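Local structure of heme oxygenase 1 (Synechocystis sp., 1WE1) at residues 52-66 and 109-123. The protein probably catalyses the oxygen-dependent opening of the heme ring to biliverdin IXalpha, carbon monoxide and free iron, supplying precursor for photosynthetic antenna chromophores. Residues are numbered along the deposited sequence; the frame is centred on the assembly and turned at random.
Sequences AMEEEMAKFKDHPIL and VRQVAATAPELLVAH
Val-109 sets its CG1 branch against the backbone of helix 52-59, 3.9 Å from Met-53 CA. The next residue, Arg-110, lays a guanidinium face over Ala-52 CB. Its two acids differ: Glu-55 OE1, 3.5 Å from Arg-110 NH2, stands well out of the guanidinium plane and interacts by charge alone, whereas Glu-56 turns its carboxylate steeply to the guanidinium, its salt bridge to NE resting on a less certain oxygen position. Lys-59 extends the network through Glu-56 OE1. A leucine in place of Arg-110 would probably leave Glu-55 and Glu-56 without their shared positive partner. The bend of Glu-56 at chi2 (-69°) brings its CD within 3.7 Å of Ala-113 CB. Past the helix end, Pro-117 CB makes a CH-pi contact with one face of Phe-60, 4.3 Å from the ring centroid and 23° off its normal, and also meets Leu-66 CD2 at 3.8 Å. Leu-120 CG reaches Met-57 CE (4.2 Å). Segments 52-59 and 109-115, from helices 36-59 and 100-115, run nearly parallel (14°, axes 9.9 Å apart at closest approach). In this all-helical heme oxygenase fold, helix 120-146, bearing heme-binding Tyr-125, then heads back against helix 100-115, and His-123 NE2 is hydrogen-bonded to Glu-191 OE1 on helix 182-205.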
ATOM      1  N   ALA A  52      -3.145  10.482  -4.115  1.00 43.86           N
ATOM      2  CA  ALA A  52      -2.675  10.716  -5.484  1.00 44.71           C
ATOM      3  C   ALA A  52      -3.276   9.713  -6.468  1.00 45.02           C
ATOM      4  O   ALA A  52      -3.876  10.086  -7.470  1.00 42.93           O
ATOM      5  CB  ALA A  52      -1.156  10.629  -5.533  1.00 43.71           C
ATOM      6  N   MET A  53      -3.110   8.436  -6.151  1.00 46.44           N
ATOM      7  CA  MET A  53      -3.603   7.345  -6.973  1.00 48.55           C
ATOM      8  C   MET A  53      -5.119   7.357  -7.164  1.00 48.84           C
ATOM      9  O   MET A  53      -5.605   7.209  -8.274  1.00 48.80           O
ATOM     10  CB  MET A  53      -3.142   6.035  -6.343  1.00 50.03           C
ATOM     11  CG  MET A  53      -3.555   4.767  -7.029  1.00 52.22           C
ATOM     12  SD  MET A  53      -2.520   3.430  -6.383  1.00 59.21           S
ATOM     13  CE  MET A  53      -2.703   3.648  -4.581  1.00 56.63           C
ATOM     14  N   GLU A  54      -5.871   7.547  -6.087  1.00 50.35           N
ATOM     15  CA  GLU A  54      -7.331   7.557  -6.186  1.00 50.00           C
ATOM     16  C   GLU A  54      -7.900   8.767  -6.925  1.00 50.21           C
ATOM     17  O   GLU A  54      -8.961   8.681  -7.549  1.00 49.49           O
ATOM     18  CB  GLU A  54      -7.941   7.430  -4.790  1.00 48.76           C
ATOM     19  CG  GLU A  54      -8.140   5.979  -4.388  1.00 49.01           C
ATOM     20  CD  GLU A  54      -7.825   5.700  -2.935  1.00 49.71           C
ATOM     21  OE1 GLU A  54      -8.371   6.399  -2.053  1.00 48.53           O
ATOM     22  OE2 GLU A  54      -7.033   4.769  -2.680  1.00 50.47           O
ATOM     23  N   GLU A  55      -7.197   9.889  -6.861  1.00 49.72           N
ATOM     24  CA  GLU A  55      -7.635  11.086  -7.564  1.00 51.34           C
ATOM     25  C   GLU A  55      -7.439  10.878  -9.083  1.00 52.90           C
ATOM     26  O   GLU A  55      -8.361  11.086  -9.873  1.00 51.48           O
ATOM     27  CB  GLU A  55      -6.819  12.289  -7.092  1.00 50.78           C
ATOM     28  CG  GLU A  55      -7.227  13.620  -7.679  1.00 52.30           C
ATOM     29  CD  GLU A  55      -6.443  14.774  -7.064  1.00 54.87           C
ATOM     30  OE1 GLU A  55      -5.555  15.340  -7.745  1.00 55.12           O
ATOM     31  OE2 GLU A  55      -6.714  15.105  -5.886  1.00 57.16           O
ATOM     32  N   GLU A  56      -6.234  10.461  -9.475  1.00 53.98           N
ATOM     33  CA  GLU A  56      -5.907  10.226 -10.880  1.00 54.57           C
ATOM     34  C   GLU A  56      -6.766   9.104 -11.466  1.00 55.22           C
ATOM     35  O   GLU A  56      -7.238   9.196 -12.595  1.00 55.24           O
ATOM     36  CB  GLU A  56      -4.421   9.871 -11.039  1.00 53.12           C
ATOM     37  CG  GLU A  56      -3.430  10.967 -10.623  1.00 54.65           C
ATOM     38  CD  GLU A  56      -3.443  12.179 -11.543  1.00 56.03           C
ATOM     39  OE1 GLU A  56      -4.201  12.167 -12.536  1.00 58.98           O
ATOM     40  OE2 GLU A  56      -2.696  13.149 -11.279  1.00 55.57           O
ATOM     41  N   MET A  57      -6.972   8.047 -10.697  1.00 55.68           N
ATOM     42  CA  MET A  57      -7.772   6.934 -11.176  1.00 58.10           C
ATOM     43  C   MET A  57      -9.212   7.365 -11.492  1.00 58.80           C
ATOM     44  O   MET A  57      -9.837   6.835 -12.413  1.00 58.04           O
ATOM     45  CB  MET A  57      -7.780   5.817 -10.139  1.00 60.21           C
ATOM     46  CG  MET A  57      -8.093   4.453 -10.713  1.00 65.03           C
ATOM     47  SD  MET A  57      -6.753   3.893 -11.773  1.00 68.11           S
ATOM     48  CE  MET A  57      -5.526   3.530 -10.528  1.00 68.37           C
ATOM     49  N   ALA A  58      -9.731   8.328 -10.733  1.00 58.91           N
ATOM     50  CA  ALA A  58     -11.092   8.816 -10.938  1.00 59.76           C
ATOM     51  C   ALA A  58     -11.203   9.600 -12.238  1.00 60.61           C
ATOM     52  O   ALA A  58     -12.275   9.642 -12.849  1.00 61.67           O
ATOM     53  CB  ALA A  58     -11.534   9.678  -9.760  1.00 59.32           C
ATOM     54  N   LYS A  59     -10.108  10.228 -12.660  1.00 60.98           N
ATOM     55  CA  LYS A  59     -10.108  10.973 -13.919  1.00 62.45           C
ATOM     56  C   LYS A  59     -10.232   9.989 -15.077  1.00 61.71           C
ATOM     57  O   LYS A  59     -10.762  10.321 -16.133  1.00 61.46           O
ATOM     58  CB  LYS A  59      -8.810  11.751 -14.124  1.00 63.24           C
ATOM     59  CG  LYS A  59      -8.612  12.946 -13.231  1.00 66.49           C
ATOM     60  CD  LYS A  59      -7.634  13.922 -13.887  1.00 69.85           C
ATOM     61  CE  LYS A  59      -6.355  13.227 -14.363  1.00 71.26           C
ATOM     62  NZ  LYS A  59      -5.416  14.164 -15.045  1.00 70.94           N
ATOM     63  N   PHE A  60      -9.725   8.778 -14.873  1.00 61.46           N
ATOM     64  CA  PHE A  60      -9.768   7.763 -15.913  1.00 62.36           C
ATOM     65  C   PHE A  60     -10.830   6.707 -15.656  1.00 63.41           C
ATOM     66  O   PHE A  60     -10.672   5.563 -16.068  1.00 62.99           O
ATOM     67  CB  PHE A  60      -8.392   7.089 -16.060  1.00 61.40           C
ATOM     68  CG  PHE A  60      -7.277   8.047 -16.370  1.00 60.25           C
ATOM     69  CD1 PHE A  60      -6.540   8.633 -15.347  1.00 59.92           C
ATOM     70  CD2 PHE A  60      -6.995   8.405 -17.681  1.00 60.06           C
ATOM     71  CE1 PHE A  60      -5.539   9.568 -15.624  1.00 59.19           C
ATOM     72  CE2 PHE A  60      -5.999   9.337 -17.968  1.00 60.58           C
ATOM     73  CZ  PHE A  60      -5.270   9.921 -16.933  1.00 59.67           C
ATOM     74  N   LYS A  61     -11.913   7.083 -14.984  1.00 65.53           N
ATOM     75  CA  LYS A  61     -12.972   6.119 -14.706  1.00 68.35           C
ATOM     76  C   LYS A  61     -13.541   5.547 -16.010  1.00 69.31           C
ATOM     77  O   LYS A  61     -14.007   4.403 -16.044  1.00 69.22           O
ATOM     78  CB  LYS A  61     -14.099   6.765 -13.892  1.00 68.27           C
ATOM     79  CG  LYS A  61     -14.738   7.950 -14.565  1.00 71.18           C
ATOM     80  CD  LYS A  61     -16.062   8.352 -13.916  1.00 75.06           C
ATOM     81  CE  LYS A  61     -15.898   8.840 -12.483  1.00 76.90           C
ATOM     82  NZ  LYS A  61     -15.569   7.733 -11.547  1.00 77.49           N
ATOM     83  N   ASP A  62     -13.481   6.339 -17.081  1.00 69.54           N
ATOM     84  CA  ASP A  62     -14.003   5.925 -18.387  1.00 70.28           C
ATOM     85  C   ASP A  62     -12.934   5.781 -19.473  1.00 69.24           C
ATOM     86  O   ASP A  62     -13.244   5.810 -20.664  1.00 69.21           O
ATOM     87  CB  ASP A  62     -15.072   6.918 -18.848  1.00 71.48           C
ATOM     88  CG  ASP A  62     -15.131   8.150 -17.963  1.00 73.96           C
ATOM     89  OD1 ASP A  62     -14.049   8.704 -17.649  1.00 75.21           O
ATOM     90  OD2 ASP A  62     -16.251   8.563 -17.584  1.00 72.02           O
ATOM     91  N   HIS A  63     -11.680   5.629 -19.057  1.00 67.85           N
ATOM     92  CA  HIS A  63     -10.562   5.466 -19.984  1.00 65.97           C
ATOM     93  C   HIS A  63     -10.604   4.054 -20.582  1.00 65.08           C
ATOM     94  O   HIS A  63     -11.014   3.100 -19.922  1.00 63.51           O
ATOM     95  CB  HIS A  63      -9.252   5.728 -19.225  1.00 65.38           C
ATOM     96  CG  HIS A  63      -8.006   5.421 -19.998  1.00 64.27           C
ATOM     97  ND1 HIS A  63      -7.441   4.162 -20.033  1.00 63.73           N
ATOM     98  CD2 HIS A  63      -7.187   6.219 -20.724  1.00 63.95           C
ATOM     99  CE1 HIS A  63      -6.329   4.199 -20.744  1.00 63.39           C
ATOM    100  NE2 HIS A  63      -6.150   5.436 -21.175  1.00 62.92           N
ATOM    101  N   PRO A  64     -10.205   3.911 -21.855  1.00 65.12           N
ATOM    102  CA  PRO A  64     -10.198   2.618 -22.552  1.00 65.09           C
ATOM    103  C   PRO A  64      -9.612   1.441 -21.767  1.00 63.99           C
ATOM    104  O   PRO A  64     -10.090   0.307 -21.888  1.00 63.89           O
ATOM    105  CB  PRO A  64      -9.412   2.928 -23.820  1.00 65.38           C
ATOM    106  CG  PRO A  64      -9.873   4.315 -24.131  1.00 65.76           C
ATOM    107  CD  PRO A  64      -9.800   4.994 -22.769  1.00 65.81           C
ATOM    108  N   ILE A  65      -8.585   1.708 -20.964  1.00 62.55           N
ATOM    109  CA  ILE A  65      -7.945   0.660 -20.175  1.00 61.14           C
ATOM    110  C   ILE A  65      -8.296   0.698 -18.695  1.00 60.25           C
ATOM    111  O   ILE A  65      -8.916  -0.230 -18.189  1.00 60.65           O
ATOM    112  CB  ILE A  65      -6.412   0.710 -20.318  1.00 60.87           C
ATOM    113  CG1 ILE A  65      -6.017   0.338 -21.750  1.00 60.73           C
ATOM    114  CG2 ILE A  65      -5.753  -0.239 -19.319  1.00 60.05           C
ATOM    115  CD1 ILE A  65      -4.519   0.396 -22.007  1.00 60.66           C
ATOM    116  N   LEU A  66      -7.908   1.771 -18.010  1.00 60.02           N
ATOM    117  CA  LEU A  66      -8.163   1.920 -16.571  1.00 59.57           C
ATOM    118  C   LEU A  66      -9.602   1.672 -16.091  1.00 59.02           C
ATOM    119  O   LEU A  66      -9.813   1.202 -14.968  1.00 56.83           O
ATOM    120  CB  LEU A  66      -7.694   3.306 -16.096  1.00 58.60           C
ATOM    121  CG  LEU A  66      -6.206   3.508 -15.748  1.00 59.01           C
ATOM    122  CD1 LEU A  66      -5.417   2.217 -15.909  1.00 57.65           C
ATOM    123  CD2 LEU A  66      -5.624   4.594 -16.627  1.00 58.16           C
ATOM    124  N   VAL A 109       3.558   8.329  -9.247  1.00 48.12           N
ATOM    125  CA  VAL A 109       2.151   8.110  -9.583  1.00 48.69           C
ATOM    126  C   VAL A 109       1.659   9.218 -10.511  1.00 49.74           C
ATOM    127  O   VAL A 109       1.049   8.959 -11.549  1.00 49.05           O
ATOM    128  CB  VAL A 109       1.262   8.095  -8.303  1.00 47.81           C
ATOM    129  CG1 VAL A 109      -0.210   7.998  -8.678  1.00 45.62           C
ATOM    130  CG2 VAL A 109       1.650   6.924  -7.417  1.00 47.77           C
ATOM    131  N   ARG A 110       1.944  10.455 -10.119  1.00 50.40           N
ATOM    132  CA  ARG A 110       1.540  11.625 -10.873  1.00 50.84           C
ATOM    133  C   ARG A 110       2.188  11.674 -12.248  1.00 51.45           C
ATOM    134  O   ARG A 110       1.551  12.071 -13.226  1.00 50.52           O
ATOM    135  CB  ARG A 110       1.885  12.889 -10.077  1.00 51.97           C
ATOM    136  CG  ARG A 110       0.934  13.142  -8.917  1.00 55.81           C
ATOM    137  CD  ARG A 110      -0.475  13.359  -9.458  1.00 59.88           C
ATOM    138  NE  ARG A 110      -1.531  13.366  -8.443  1.00 62.66           N
ATOM    139  CZ  ARG A 110      -1.547  14.148  -7.368  1.00 63.12           C
ATOM    140  NH1 ARG A 110      -0.553  15.002  -7.140  1.00 64.24           N
ATOM    141  NH2 ARG A 110      -2.574  14.085  -6.530  1.00 61.59           N
ATOM    142  N   GLN A 111       3.451  11.270 -12.319  1.00 51.88           N
ATOM    143  CA  GLN A 111       4.189  11.279 -13.573  1.00 52.51           C
ATOM    144  C   GLN A 111       3.557  10.278 -14.529  1.00 52.80           C
ATOM    145  O   GLN A 111       3.163  10.607 -15.648  1.00 52.84           O
ATOM    146  CB  GLN A 111       5.650  10.893 -13.325  1.00 54.10           C
ATOM    147  CG  GLN A 111       6.649  11.550 -14.269  1.00 56.99           C
ATOM    148  CD  GLN A 111       6.144  11.643 -15.698  1.00 59.59           C
ATOM    149  OE1 GLN A 111       5.775  12.722 -16.177  1.00 58.66           O
ATOM    150  NE2 GLN A 111       6.117  10.507 -16.387  1.00 62.50           N
ATOM    151  N   VAL A 112       3.473   9.040 -14.071  1.00 51.91           N
ATOM    152  CA  VAL A 112       2.903   7.976 -14.856  1.00 51.22           C
ATOM    153  C   VAL A 112       1.512   8.353 -15.355  1.00 51.53           C
ATOM    154  O   VAL A 112       1.134   8.001 -16.470  1.00 51.06           O
ATOM    155  CB  VAL A 112       2.859   6.678 -14.015  1.00 52.90           C
ATOM    156  CG1 VAL A 112       1.677   5.815 -14.412  1.00 53.74           C
ATOM    157  CG2 VAL A 112       4.165   5.907 -14.203  1.00 50.92           C
ATOM    158  N   ALA A 113       0.755   9.083 -14.543  1.00 50.82           N
ATOM    159  CA  ALA A 113      -0.594   9.473 -14.944  1.00 50.66           C
ATOM    160  C   ALA A 113      -0.628  10.491 -16.086  1.00 50.65           C
ATOM    161  O   ALA A 113      -1.657  10.658 -16.734  1.00 51.25           O
ATOM    162  CB  ALA A 113      -1.371  10.010 -13.745  1.00 45.98           C
ATOM    163  N   ALA A 114       0.485  11.169 -16.342  1.00 52.03           N
ATOM    164  CA  ALA A 114       0.519  12.174 -17.413  1.00 53.75           C
ATOM    165  C   ALA A 114       1.024  11.652 -18.766  1.00 54.70           C
ATOM    166  O   ALA A 114       0.612  12.148 -19.820  1.00 55.76           O
ATOM    167  CB  ALA A 114       1.364  13.374 -16.977  1.00 50.58           C
ATOM    168  N   THR A 115       1.894  10.642 -18.733  1.00 54.56           N
ATOM    169  CA  THR A 115       2.475  10.098 -19.952  1.00 53.46           C
ATOM    170  C   THR A 115       2.197   8.618 -20.230  1.00 52.30           C
ATOM    171  O   THR A 115       2.290   8.177 -21.371  1.00 52.79           O
ATOM    172  CB  THR A 115       3.999  10.330 -19.955  1.00 55.05           C
ATOM    173  OG1 THR A 115       4.597   9.596 -18.881  1.00 57.96           O
ATOM    174  CG2 THR A 115       4.312  11.812 -19.764  1.00 55.54           C
ATOM    175  N   ALA A 116       1.848   7.848 -19.206  1.00 51.65           N
ATOM    176  CA  ALA A 116       1.573   6.424 -19.399  1.00 49.59           C
ATOM    177  C   ALA A 116       0.489   5.893 -18.471  1.00 49.22           C
ATOM    178  O   ALA A 116       0.701   4.926 -17.756  1.00 49.77           O
ATOM    179  CB  ALA A 116       2.850   5.627 -19.204  1.00 50.37           C
ATOM    180  N   PRO A 117      -0.702   6.505 -18.493  1.00 49.63           N
ATOM    181  CA  PRO A 117      -1.811   6.079 -17.638  1.00 49.05           C
ATOM    182  C   PRO A 117      -1.995   4.579 -17.481  1.00 49.11           C
ATOM    183  O   PRO A 117      -2.535   4.125 -16.465  1.00 49.37           O
ATOM    184  CB  PRO A 117      -3.029   6.749 -18.286  1.00 50.72           C
ATOM    185  CG  PRO A 117      -2.596   6.987 -19.690  1.00 49.63           C
ATOM    186  CD  PRO A 117      -1.184   7.458 -19.503  1.00 48.37           C
ATOM    187  N   GLU A 118      -1.555   3.801 -18.465  1.00 47.39           N
ATOM    188  CA  GLU A 118      -1.726   2.357 -18.349  1.00 46.90           C
ATOM    189  C   GLU A 118      -0.828   1.764 -17.272  1.00 45.27           C
ATOM    190  O   GLU A 118      -1.134   0.707 -16.728  1.00 46.86           O
ATOM    191  CB  GLU A 118      -1.502   1.636 -19.698  1.00 47.16           C
ATOM    192  CG  GLU A 118      -0.085   1.655 -20.261  1.00 48.27           C
ATOM    193  CD  GLU A 118       0.329   3.012 -20.821  1.00 49.79           C
ATOM    194  OE1 GLU A 118      -0.552   3.875 -21.047  1.00 49.69           O
ATOM    195  OE2 GLU A 118       1.545   3.207 -21.048  1.00 51.16           O
ATOM    196  N   LEU A 119       0.271   2.443 -16.956  1.00 43.06           N
ATOM    197  CA  LEU A 119       1.178   1.966 -15.918  1.00 42.31           C
ATOM    198  C   LEU A 119       0.515   2.052 -14.534  1.00 43.79           C
ATOM    199  O   LEU A 119       0.999   1.473 -13.555  1.00 43.63           O
ATOM    200  CB  LEU A 119       2.478   2.773 -15.947  1.00 40.05           C
ATOM    201  CG  LEU A 119       3.313   2.515 -17.211  1.00 40.66           C
ATOM    202  CD1 LEU A 119       4.666   3.207 -17.108  1.00 37.90           C
ATOM    203  CD2 LEU A 119       3.507   1.009 -17.388  1.00 36.98           C
ATOM    204  N   LEU A 120      -0.601   2.771 -14.473  1.00 44.13           N
ATOM    205  CA  LEU A 120      -1.370   2.935 -13.248  1.00 44.67           C
ATOM    206  C   LEU A 120      -1.943   1.597 -12.779  1.00 45.71           C
ATOM    207  O   LEU A 120      -2.306   1.443 -11.616  1.00 45.11           O
ATOM    208  CB  LEU A 120      -2.507   3.923 -13.489  1.00 43.45           C
ATOM    209  CG  LEU A 120      -2.487   5.290 -12.804  1.00 42.20           C
ATOM    210  CD1 LEU A 120      -1.080   5.810 -12.613  1.00 42.29           C
ATOM    211  CD2 LEU A 120      -3.316   6.244 -13.643  1.00 39.95           C
ATOM    212  N   VAL A 121      -2.036   0.629 -13.682  1.00 46.75           N
ATOM    213  CA  VAL A 121      -2.560  -0.673 -13.294  1.00 48.39           C
ATOM    214  C   VAL A 121      -1.514  -1.400 -12.461  1.00 47.33           C
ATOM    215  O   VAL A 121      -1.839  -2.281 -11.679  1.00 47.51           O
ATOM    216  CB  VAL A 121      -2.932  -1.540 -14.519  1.00 50.30           C
ATOM    217  CG1 VAL A 121      -1.758  -1.643 -15.464  1.00 52.48           C
ATOM    218  CG2 VAL A 121      -3.351  -2.938 -14.057  1.00 50.18           C
ATOM    219  N   ALA A 122      -0.252  -1.019 -12.622  1.00 47.93           N
ATOM    220  CA  ALA A 122       0.827  -1.643 -11.861  1.00 47.59           C
ATOM    221  C   ALA A 122       0.745  -1.157 -10.422  1.00 47.51           C
ATOM    222  O   ALA A 122       0.988  -1.911  -9.482  1.00 47.31           O
ATOM    223  CB  ALA A 122       2.165  -1.274 -12.456  1.00 46.41           C
ATOM    224  N   HIS A 123       0.397   0.119 -10.273  1.00 47.92           N
ATOM    225  CA  HIS A 123       0.260   0.751  -8.972  1.00 47.30           C
ATOM    226  C   HIS A 123      -0.990   0.275  -8.249  1.00 46.97           C
ATOM    227  O   HIS A 123      -0.950   0.013  -7.044  1.00 47.47           O
ATOM    228  CB  HIS A 123       0.263   2.265  -9.141  1.00 47.23           C
ATOM    229  CG  HIS A 123       1.635   2.826  -9.319  1.00 48.60           C
ATOM    230  ND1 HIS A 123       2.586   2.771  -8.323  1.00 49.82           N
ATOM    231  CD2 HIS A 123       2.246   3.370 -10.394  1.00 49.52           C
ATOM    232  CE1 HIS A 123       3.727   3.254  -8.780  1.00 47.99           C
ATOM    233  NE2 HIS A 123       3.549   3.624 -10.034  1.00 48.58           N
TER